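Local coordinates for protein GCN5-related N-acetyltransferase (Sphaerobacter thermophilus, PDB 3TT2) that probably transfers acyl groups from a coenzyme A thioester to an acceptor, as other members of the GCN5-related N-acetyltransferase superfamily do, at residues Y82-Y88 with Q124-Y130; E109-Q113 with R314-R318; G172-F178 with W223-T229. Residues are numbered along the deposited sequence.

Contact 1 (Y82-Y88 with Q124-Y130); sequences YVQLSVY and QVTVQHY
Strands 84-88 and 125-130 run parallel, their axes 4.6 Å apart at closest approach and 21° apart in direction (signed crossing -21°). Register is Q84 with T126, L85 with V127 and S86 with Q128. V83 and Q84 together form a classic beta bulge against strand 71-80, V83 at -103/-17, yet V83 O still accepts T126 N (2.8 Å). The ladder continues with L85 N to T126 O (2.8 Å), Q128 N to L85 O (2.7 Å) and V87 N to Q128 O (2.9 Å). After that the strands part: V87 O is 4.5 Å from Y130 N. This is the parallel pair of a beta-alpha-beta unit whose helix, 100-115, covers the face carrying L85 and V127; in GNAT enzymes these two strands splay at their C-terminal ends to admit the acyl-CoA. Q128, the residue most covered, has chi1 p and chi2 t. This brings its NE2 to S86 OG (3.1 Å, hydrogen bond), while its OE1 is taken by R314. On the same face, Q84 NE2 makes a weak hydrogen bond to T126 OG1 (3.3 Å). V87 (chi1 t) lies on the other face, with CG2 3.8 Å from V127 CG1. Its CB stands 3.9 Å from the centroid of the H129 ring, a CH-pi contact over the face, with H129 at chi1 m. Where the strands diverge, the rings of Y88 and Y130, both chi1 m, lie nearly parallel (4°) but slide apart to 5.7 Å between centroids, so that they barely overlap, with Y88 OH 3.4 Å from Y130 CE2.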
loop_
_atom_site.group_PDB
_atom_site.type_symbol
_atom_site.label_atom_id
_atom_site.label_comp_id
_atom_site.label_asym_id
_atom_site.label_seq_id
_atom_site.Cartn_x
_atom_site.Cartn_y
_atom_site.Cartn_z
ATOM N N TYR A 82 -9.775 -1.976 -14.465
ATOM C CA TYR A 82 -10.780 -0.939 -14.690
ATOM C C TYR A 82 -12.066 -1.158 -13.895
ATOM O O TYR A 82 -13.110 -0.592 -14.245
ATOM C CB TYR A 82 -11.134 -0.865 -16.185
ATOM C CG TYR A 82 -9.937 -0.624 -17.076
ATOM C CD1 TYR A 82 -9.401 0.642 -17.210
ATOM C CD2 TYR A 82 -9.348 -1.659 -17.783
ATOM C CE1 TYR A 82 -8.321 0.877 -18.017
ATOM C CE2 TYR A 82 -8.254 -1.433 -18.605
ATOM C CZ TYR A 82 -7.744 -0.157 -18.718
ATOM O OH TYR A 82 -6.653 0.086 -19.539
ATOM N N VAL A 83 -12.043 -1.995 -12.861
ATOM C CA VAL A 83 -13.193 -2.047 -11.954
ATOM C C VAL A 83 -13.035 -1.331 -10.617
ATOM O O VAL A 83 -14.016 -1.097 -9.897
ATOM C CB VAL A 83 -13.610 -3.509 -11.677
ATOM C CG1 VAL A 83 -14.081 -4.166 -12.956
ATOM C CG2 VAL A 83 -12.460 -4.282 -11.009
ATOM N N GLN A 84 -11.790 -1.039 -10.260
ATOM C CA GLN A 84 -11.515 -0.339 -9.030
ATOM C C GLN A 84 -10.391 0.635 -9.204
ATOM O O GLN A 84 -9.244 0.232 -9.427
ATOM C CB GLN A 84 -11.158 -1.324 -7.947
ATOM C CG GLN A 84 -10.844 -0.693 -6.617
ATOM C CD GLN A 84 -10.977 -1.700 -5.502
ATOM O OE1 GLN A 84 -9.980 -2.197 -4.977
ATOM N NE2 GLN A 84 -12.221 -2.037 -5.152
ATOM N N LEU A 85 -10.683 1.909 -9.004
ATOM C CA LEU A 85 -9.670 2.913 -9.193
ATOM C C LEU A 85 -9.284 3.478 -7.849
ATOM O O LEU A 85 -10.133 3.964 -7.107
ATOM C CB LEU A 85 -10.200 4.020 -10.088
ATOM C CG LEU A 85 -9.057 4.944 -10.482
ATOM C CD1 LEU A 85 -8.132 4.230 -11.479
ATOM C CD2 LEU A 85 -9.576 6.282 -11.003
ATOM N N SER A 86 -8.004 3.394 -7.527
ATOM C CA SER A 86 -7.473 4.043 -6.346
ATOM C C SER A 86 -6.895 5.392 -6.748
ATOM O O SER A 86 -6.232 5.515 -7.779
ATOM C CB SER A 86 -6.389 3.181 -5.712
ATOM O OG SER A 86 -6.943 2.048 -5.080
ATOM N N VAL A 87 -7.151 6.407 -5.933
ATOM C CA VAL A 87 -6.759 7.769 -6.265
ATOM C C VAL A 87 -5.942 8.350 -5.121
ATOM O O VAL A 87 -6.359 8.257 -3.966
ATOM C CB VAL A 87 -8.000 8.648 -6.532
ATOM C CG1 VAL A 87 -7.599 10.090 -6.767
ATOM C CG2 VAL A 87 -8.774 8.131 -7.702
ATOM N N TYR A 88 -4.758 8.894 -5.409
ATOM C CA TYR A 88 -3.984 9.533 -4.343
ATOM C C TYR A 88 -3.841 11.014 -4.595
ATOM O O TYR A 88 -3.061 11.422 -5.458
ATOM C CB TYR A 88 -2.612 8.849 -4.234
ATOM C CG TYR A 88 -2.746 7.348 -4.055
ATOM C CD1 TYR A 88 -2.813 6.788 -2.788
ATOM C CD2 TYR A 88 -2.859 6.499 -5.156
ATOM C CE1 TYR A 88 -2.959 5.429 -2.619
ATOM C CE2 TYR A 88 -3.010 5.130 -4.998
ATOM C CZ TYR A 88 -3.060 4.606 -3.727
ATOM O OH TYR A 88 -3.207 3.254 -3.553
ATOM N N GLN A 124 -19.391 -4.103 -11.401
ATOM C CA GLN A 124 -19.523 -2.835 -10.703
ATOM C C GLN A 124 -18.193 -2.114 -10.738
ATOM O O GLN A 124 -17.138 -2.740 -10.751
ATOM C CB GLN A 124 -19.958 -3.029 -9.259
ATOM C CG GLN A 124 -18.845 -3.326 -8.296
ATOM C CD GLN A 124 -19.193 -2.937 -6.861
ATOM O OE1 GLN A 124 -20.170 -2.225 -6.610
ATOM N NE2 GLN A 124 -18.379 -3.398 -5.910
ATOM N N VAL A 125 -18.251 -0.792 -10.750
ATOM C CA VAL A 125 -17.057 0.015 -10.899
ATOM C C VAL A 125 -16.945 0.947 -9.709
ATOM O O VAL A 125 -17.876 1.699 -9.437
ATOM C CB VAL A 125 -17.128 0.840 -12.189
ATOM C CG1 VAL A 125 -15.965 1.804 -12.261
ATOM C CG2 VAL A 125 -17.185 -0.084 -13.412
ATOM N N THR A 126 -15.828 0.882 -8.985
ATOM C CA THR A 126 -15.626 1.741 -7.818
ATOM C C THR A 126 -14.398 2.629 -7.940
ATOM O O THR A 126 -13.447 2.296 -8.643
ATOM C CB THR A 126 -15.537 0.940 -6.479
ATOM O OG1 THR A 126 -14.370 0.102 -6.463
ATOM C CG2 THR A 126 -16.787 0.084 -6.267
ATOM N N VAL A 127 -14.446 3.774 -7.258
ATOM C CA VAL A 127 -13.275 4.628 -7.038
ATOM C C VAL A 127 -13.043 4.708 -5.540
ATOM O O VAL A 127 -14.004 4.763 -4.762
ATOM C CB VAL A 127 -13.493 6.061 -7.523
ATOM C CG1 VAL A 127 -12.286 6.911 -7.194
ATOM C CG2 VAL A 127 -13.782 6.090 -9.005
ATOM N N GLN A 128 -11.780 4.709 -5.128
ATOM C CA GLN A 128 -11.478 4.740 -3.717
ATOM C C GLN A 128 -10.268 5.597 -3.354
ATOM O O GLN A 128 -9.317 5.735 -4.135
ATOM C CB GLN A 128 -11.303 3.326 -3.190
ATOM C CG GLN A 128 -10.065 2.625 -3.676
ATOM C CD GLN A 128 -10.039 1.180 -3.246
ATOM O OE1 GLN A 128 -11.086 0.583 -3.000
ATOM N NE2 GLN A 128 -8.848 0.608 -3.143
ATOM N N HIS A 129 -10.335 6.172 -2.154
ATOM C CA HIS A 129 -9.306 7.044 -1.614
ATOM C C HIS A 129 -8.851 6.504 -0.272
ATOM O O HIS A 129 -9.655 5.978 0.495
ATOM C CB HIS A 129 -9.874 8.434 -1.370
ATOM C CG HIS A 129 -10.073 9.242 -2.613
ATOM N ND1 HIS A 129 -9.228 10.271 -2.971
ATOM C CD2 HIS A 129 -11.034 9.196 -3.567
ATOM C CE1 HIS A 129 -9.655 10.815 -4.099
ATOM N NE2 HIS A 129 -10.750 10.181 -4.479
ATOM N N TYR A 130 -7.567 6.640 0.027
ATOM C CA TYR A 130 -7.103 6.318 1.362
ATOM C C TYR A 130 -6.835 7.610 2.105
ATOM O O TYR A 130 -5.904 8.341 1.778
ATOM C CB TYR A 130 -5.836 5.495 1.309
ATOM C CG TYR A 130 -5.952 4.208 0.550
ATOM C CD1 TYR A 130 -6.125 3.004 1.217
ATOM C CD2 TYR A 130 -5.854 4.185 -0.828
ATOM C CE1 TYR A 130 -6.220 1.801 0.531
ATOM C CE2 TYR A 130 -5.944 2.981 -1.529
ATOM C CZ TYR A 130 -6.129 1.794 -0.837
ATOM O OH TYR A 130 -6.221 0.598 -1.515
#

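Contact 2 (E109-Q113 with R314-R318); sequences EEWIQ and RKEIR
Here the helix of the beta-alpha-beta unit in the first GNAT domain packs on a strand from the far end of the chain. Strand 305-316 lies in the sheet between strands 125-132 and 148-159, so the C-terminal half of the protein supplies part of the N-terminal half's sheet. Residues 109-113 are regular helix, with Q113 N bonded to E109 O at 3.1 Å. Residues 314-316 are extended, and the chain turns a corner at I317, which has helical angles (-78/-41) and forms a classic bulge with R318 opposite V125. The nearest CA pair is E109 and I317, 7.6 Å apart. K315 and I317 both point their CA-to-CB bonds at the helix, whereas E316 between them is out of its reach. I317 (m, m) is the most covered residue. Its CD1 is 4.2 Å from E109 CG and its CG1 4.1 Å from I112 CG2, I112 having chi1 t and chi2 p. E109 (m, t) and K315, whose four chi angles are all t, reach across the gap to a salt bridge whose two ends have further hydrogen-bond partners, E109 OE2 with Y147 OH and K315 NZ with H145 O. Q113 (m, t) lies one turn beyond E109, its CG 3.8 Å from I317 CG2. The bridge itself spans 2.9 Å from K315 NZ to E109 OE2.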
loop_
_atom_site.group_PDB
_atom_site.type_symbol
_atom_site.label_atom_id
_atom_site.label_comp_id
_atom_site.label_asym_id
_atom_site.label_seq_id
_atom_site.Cartn_x
_atom_site.Cartn_y
_atom_site.Cartn_z
ATOM N N GLU A 109 -12.723 10.479 -10.780
ATOM C CA GLU A 109 -13.999 9.884 -11.162
ATOM C C GLU A 109 -14.153 9.891 -12.673
ATOM O O GLU A 109 -14.557 8.902 -13.269
ATOM C CB GLU A 109 -15.173 10.633 -10.523
ATOM C CG GLU A 109 -15.249 10.507 -9.015
ATOM C CD GLU A 109 -16.560 11.017 -8.452
ATOM O OE1 GLU A 109 -17.348 11.604 -9.219
ATOM O OE2 GLU A 109 -16.815 10.822 -7.246
ATOM N N GLU A 110 -13.823 11.013 -13.295
ATOM C CA GLU A 110 -13.928 11.097 -14.733
ATOM C C GLU A 110 -12.869 10.204 -15.364
ATOM O O GLU A 110 -13.031 9.765 -16.489
ATOM C CB GLU A 110 -13.810 12.546 -15.226
ATOM C CG GLU A 110 -12.377 13.038 -15.385
ATOM C CD GLU A 110 -12.213 14.073 -16.498
ATOM O OE1 GLU A 110 -13.229 14.439 -17.135
ATOM O OE2 GLU A 110 -11.063 14.512 -16.735
ATOM N N TRP A 111 -11.789 9.922 -14.638
ATOM C CA TRP A 111 -10.731 9.085 -15.190
ATOM C C TRP A 111 -11.281 7.707 -15.516
ATOM O O TRP A 111 -11.160 7.243 -16.651
ATOM C CB TRP A 111 -9.542 8.957 -14.236
ATOM C CG TRP A 111 -8.340 8.284 -14.864
ATOM C CD1 TRP A 111 -7.269 8.901 -15.434
ATOM C CD2 TRP A 111 -8.091 6.872 -14.982
ATOM N NE1 TRP A 111 -6.370 7.970 -15.898
ATOM C CE2 TRP A 111 -6.854 6.717 -15.638
ATOM C CE3 TRP A 111 -8.800 5.720 -14.605
ATOM C CZ2 TRP A 111 -6.310 5.467 -15.927
ATOM C CZ3 TRP A 111 -8.254 4.470 -14.895
ATOM C CH2 TRP A 111 -7.022 4.357 -15.546
ATOM N N ILE A 112 -11.884 7.056 -14.521
ATOM C CA ILE A 112 -12.444 5.721 -14.720
ATOM C C ILE A 112 -13.674 5.715 -15.635
ATOM O O ILE A 112 -13.855 4.796 -16.408
ATOM C CB ILE A 112 -12.781 5.000 -13.395
ATOM C CG1 ILE A 112 -13.133 3.541 -13.682
ATOM C CG2 ILE A 112 -13.947 5.664 -12.686
ATOM C CD1 ILE A 112 -12.109 2.826 -14.540
ATOM N N GLN A 113 -14.500 6.746 -15.561
ATOM C CA GLN A 113 -15.672 6.831 -16.402
ATOM C C GLN A 113 -15.341 6.851 -17.896
ATOM O O GLN A 113 -16.061 6.268 -18.717
ATOM C CB GLN A 113 -16.455 8.076 -16.040
ATOM C CG GLN A 113 -17.177 7.957 -14.720
ATOM C CD GLN A 113 -17.866 9.243 -14.351
ATOM O OE1 GLN A 113 -17.384 10.333 -14.682
ATOM N NE2 GLN A 113 -19.014 9.131 -13.690
ATOM N N ARG A 314 -14.672 4.606 -0.227
ATOM C CA ARG A 314 -15.061 4.048 -1.515
ATOM C C ARG A 314 -16.414 4.553 -2.006
ATOM O O ARG A 314 -17.346 4.713 -1.223
ATOM C CB ARG A 314 -15.105 2.532 -1.420
ATOM C CG ARG A 314 -15.293 1.855 -2.746
ATOM C CD ARG A 314 -15.200 0.364 -2.588
ATOM N NE ARG A 314 -13.863 -0.087 -2.198
ATOM C CZ ARG A 314 -13.646 -1.210 -1.518
ATOM N NH1 ARG A 314 -14.692 -1.951 -1.157
ATOM N NH2 ARG A 314 -12.409 -1.594 -1.189
ATOM N N LYS A 315 -16.520 4.792 -3.308
ATOM C CA LYS A 315 -17.786 5.188 -3.917
ATOM C C LYS A 315 -18.061 4.319 -5.135
ATOM O O LYS A 315 -17.137 3.970 -5.864
ATOM C CB LYS A 315 -17.730 6.654 -4.339
ATOM C CG LYS A 315 -19.021 7.210 -4.902
ATOM C CD LYS A 315 -18.734 8.512 -5.605
ATOM C CE LYS A 315 -19.996 9.263 -5.955
ATOM N NZ LYS A 315 -19.658 10.619 -6.489
ATOM N N GLU A 316 -19.321 3.975 -5.368
ATOM C CA GLU A 316 -19.643 3.137 -6.515
ATOM C C GLU A 316 -20.009 3.977 -7.731
ATOM O O GLU A 316 -21.050 4.636 -7.743
ATOM C CB GLU A 316 -20.787 2.180 -6.194
ATOM C CG GLU A 316 -21.258 1.364 -7.392
ATOM C CD GLU A 316 -22.583 0.648 -7.154
ATOM O OE1 GLU A 316 -23.646 1.205 -7.519
ATOM O OE2 GLU A 316 -22.555 -0.479 -6.613
ATOM N N ILE A 317 -19.154 3.927 -8.754
ATOM C CA ILE A 317 -19.358 4.673 -9.995
ATOM C C ILE A 317 -20.395 4.012 -10.913
ATOM O O ILE A 317 -21.226 4.696 -11.523
ATOM C CB ILE A 317 -18.045 4.851 -10.759
ATOM C CG1 ILE A 317 -17.052 5.673 -9.933
ATOM C CG2 ILE A 317 -18.291 5.512 -12.100
ATOM C CD1 ILE A 317 -17.562 7.010 -9.474
ATOM N N ARG A 318 -20.346 2.687 -11.018
ATOM C CA ARG A 318 -21.389 1.966 -11.739
ATOM C C ARG A 318 -21.788 0.715 -10.983
ATOM O O ARG A 318 -20.937 0.012 -10.473
ATOM C CB ARG A 318 -20.878 1.580 -13.125
ATOM C CG ARG A 318 -21.927 1.047 -14.072
ATOM C CD ARG A 318 -21.281 0.543 -15.349
ATOM N NE ARG A 318 -20.445 -0.629 -15.106
ATOM C CZ ARG A 318 -19.747 -1.250 -16.049
ATOM N NH1 ARG A 318 -19.783 -0.809 -17.298
ATOM N NH2 ARG A 318 -19.017 -2.311 -15.742
#

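Contact 3 (G172-F178 with W223-T229); sequences GITARTF and WLLAVET
Antiparallel strands 173-177 and 223-228 form the edge of the second GNAT domain's sheet, with 173-177 outermost in this chain; their axes approach to 4.6 Å and their directions differ by 145°. G172, at 93/5 where a CB would strike the preceding carbonyl, offers its O to T229 N (3.0 Å). I173 (m, m) opens the strand in a non-hydrogen-bonded pair with E228, its CG2 3.8 Å from A226 CB. T174 pairs with V227 through two hydrogen bonds, T174 N to V227 O (3.1 Å) and V227 N to T174 O (3.0 Å). A175 faces A226, on the side where helix 263-278 packs. R176 closes another hydrogen-bonded pair, R176 N to L225 O and L225 N to R176 O, both 2.8 Å; its CB touches V227 CG2 (3.7 Å) while its guanidinium reaches D183 in a salt bridge. T177 lies opposite L224. F178 N bonds W223 O (2.8 Å), and the F178 ring (chi1 t) receives the W223 edge in a T-shaped pair, the F178 and W223 six-membered-ring centroids 4.9 Å apart, planes at 66°.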
loop_
_atom_site.group_PDB
_atom_site.type_symbol
_atom_site.label_atom_id
_atom_site.label_comp_id
_atom_site.label_asym_id
_atom_site.label_seq_id
_atom_site.Cartn_x
_atom_site.Cartn_y
_atom_site.Cartn_z
ATOM N N GLY A 172 7.631 -28.389 15.832
ATOM C CA GLY A 172 7.476 -29.021 14.533
ATOM C C GLY A 172 7.470 -28.098 13.332
ATOM O O GLY A 172 7.241 -28.538 12.209
ATOM N N ILE A 173 7.710 -26.813 13.574
ATOM C CA ILE A 173 7.762 -25.824 12.524
ATOM C C ILE A 173 9.058 -25.080 12.725
ATOM O O ILE A 173 9.463 -24.852 13.869
ATOM C CB ILE A 173 6.643 -24.789 12.639
ATOM C CG1 ILE A 173 5.284 -25.455 12.839
ATOM C CG2 ILE A 173 6.649 -23.883 11.420
ATOM C CD1 ILE A 173 4.798 -26.209 11.646
ATOM N N THR A 174 9.724 -24.742 11.620
ATOM C CA THR A 174 10.972 -23.991 11.662
ATOM C C THR A 174 11.042 -23.068 10.457
ATOM O O THR A 174 10.271 -23.204 9.518
ATOM C CB THR A 174 12.266 -24.885 11.698
ATOM O OG1 THR A 174 12.485 -25.496 10.425
ATOM C CG2 THR A 174 12.204 -25.962 12.772
ATOM N N ALA A 175 11.973 -22.122 10.507
ATOM C CA ALA A 175 12.185 -21.177 9.422
ATOM C C ALA A 175 12.932 -21.798 8.260
ATOM O O ALA A 175 13.879 -22.559 8.458
ATOM C CB ALA A 175 12.966 -19.988 9.937
ATOM N N ARG A 176 12.515 -21.448 7.049
ATOM C CA ARG A 176 13.241 -21.820 5.847
ATOM C C ARG A 176 13.349 -20.607 4.985
ATOM O O ARG A 176 12.351 -20.004 4.635
ATOM C CB ARG A 176 12.514 -22.910 5.067
ATOM C CG ARG A 176 13.159 -23.262 3.728
ATOM C CD ARG A 176 12.314 -24.257 2.972
ATOM N NE ARG A 176 12.805 -24.562 1.630
ATOM C CZ ARG A 176 13.509 -25.655 1.311
ATOM N NH1 ARG A 176 13.849 -26.544 2.244
ATOM N NH2 ARG A 176 13.884 -25.862 0.052
ATOM N N THR A 177 14.572 -20.239 4.653
ATOM C CA THR A 177 14.814 -19.141 3.751
ATOM C C THR A 177 14.427 -19.619 2.362
ATOM O O THR A 177 14.768 -20.742 1.969
ATOM C CB THR A 177 16.303 -18.755 3.793
ATOM O OG1 THR A 177 16.636 -18.306 5.115
ATOM C CG2 THR A 177 16.605 -17.676 2.776
ATOM N N PHE A 178 13.705 -18.775 1.634
ATOM C CA PHE A 178 13.291 -19.079 0.279
ATOM C C PHE A 178 14.493 -19.445 -0.590
ATOM O O PHE A 178 15.471 -18.702 -0.648
ATOM C CB PHE A 178 12.615 -17.856 -0.307
ATOM C CG PHE A 178 12.225 -18.003 -1.747
ATOM C CD1 PHE A 178 11.045 -18.648 -2.100
ATOM C CD2 PHE A 178 13.015 -17.471 -2.751
ATOM C CE1 PHE A 178 10.664 -18.769 -3.436
ATOM C CE2 PHE A 178 12.645 -17.591 -4.086
ATOM C CZ PHE A 178 11.467 -18.239 -4.428
ATOM N N TRP A 223 12.947 -13.508 2.269
ATOM C CA TRP A 223 11.749 -14.308 2.092
ATOM C C TRP A 223 11.781 -15.536 2.986
ATOM O O TRP A 223 12.476 -16.513 2.709
ATOM C CB TRP A 223 11.619 -14.753 0.646
ATOM C CG TRP A 223 11.025 -13.730 -0.201
ATOM C CD1 TRP A 223 11.060 -12.383 -0.005
ATOM C CD2 TRP A 223 10.254 -13.950 -1.380
ATOM N NE1 TRP A 223 10.367 -11.746 -1.008
ATOM C CE2 TRP A 223 9.858 -12.688 -1.861
ATOM C CE3 TRP A 223 9.862 -15.094 -2.083
ATOM C CZ2 TRP A 223 9.094 -12.535 -3.016
ATOM C CZ3 TRP A 223 9.099 -14.944 -3.230
ATOM C CH2 TRP A 223 8.724 -13.673 -3.684
ATOM N N LEU A 224 10.961 -15.514 4.026
ATOM C CA LEU A 224 10.939 -16.607 4.981
ATOM C C LEU A 224 9.680 -17.424 4.850
ATOM O O LEU A 224 8.594 -16.899 4.599
ATOM C CB LEU A 224 11.058 -16.100 6.409
ATOM C CG LEU A 224 12.315 -15.305 6.709
ATOM C CD1 LEU A 224 12.296 -15.040 8.176
ATOM C CD2 LEU A 224 13.531 -16.090 6.356
ATOM N N LEU A 225 9.850 -18.725 5.022
ATOM C CA LEU A 225 8.768 -19.670 4.949
ATOM C C LEU A 225 8.733 -20.419 6.277
ATOM O O LEU A 225 9.761 -20.899 6.743
ATOM C CB LEU A 225 9.037 -20.655 3.818
ATOM C CG LEU A 225 9.504 -20.110 2.466
ATOM C CD1 LEU A 225 9.614 -21.242 1.448
ATOM C CD2 LEU A 225 8.581 -19.032 1.956
ATOM N N ALA A 226 7.567 -20.496 6.908
ATOM C CA ALA A 226 7.399 -21.435 7.998
ATOM C C ALA A 226 7.114 -22.800 7.378
ATOM O O ALA A 226 6.216 -22.960 6.545
ATOM C CB ALA A 226 6.304 -21.008 8.927
ATOM N N VAL A 227 7.922 -23.779 7.761
ATOM C CA VAL A 227 7.867 -25.086 7.144
ATOM C C VAL A 227 7.725 -26.171 8.191
ATOM O O VAL A 227 8.517 -26.246 9.135
ATOM C CB VAL A 227 9.110 -25.331 6.286
ATOM C CG1 VAL A 227 9.164 -26.751 5.808
ATOM C CG2 VAL A 227 9.093 -24.394 5.107
ATOM N N GLU A 228 6.703 -27.008 8.013
ATOM C CA GLU A 228 6.459 -28.132 8.905
ATOM C C GLU A 228 7.463 -29.233 8.598
ATOM O O GLU A 228 7.541 -29.715 7.469
ATOM C CB GLU A 228 5.034 -28.644 8.738
ATOM C CG GLU A 228 4.754 -29.918 9.527
ATOM C CD GLU A 228 3.267 -30.277 9.592
ATOM O OE1 GLU A 228 2.735 -30.807 8.581
ATOM O OE2 GLU A 228 2.641 -30.028 10.660
ATOM N N THR A 229 8.222 -29.620 9.616
ATOM C CA THR A 229 9.356 -30.522 9.467
ATOM C C THR A 229 8.987 -31.899 8.907
ATOM O O THR A 229 9.668 -32.425 8.020
ATOM C CB THR A 229 10.069 -30.704 10.812
ATOM O OG1 THR A 229 10.550 -29.430 11.273
ATOM C CG2 THR A 229 11.229 -31.672 10.667
#

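Contacts 1 and 2 share one local architecture, their centres about 7 Å apart: helix 100-115 connects the two strands of contact 1 and is itself one side of contact 2. They join directly where V125 O meets I317 N at 2.7 Å, probably a hydrogen bond. Contact 3 belongs to the other GNAT half, beyond the chain's centre, about 36 Å from contact 1 and about 43 Å from contact 2 between centres, with nearest atoms about 20 and 24 Å away. One continuous sheet reaches all three. The side chains of H129 and Y130 of contact 1 lie about 4 Å from a bound MES and a glycerol respectively, probably crystallisation additives, near the splayed strand ends that hold acyl-CoA in relatives.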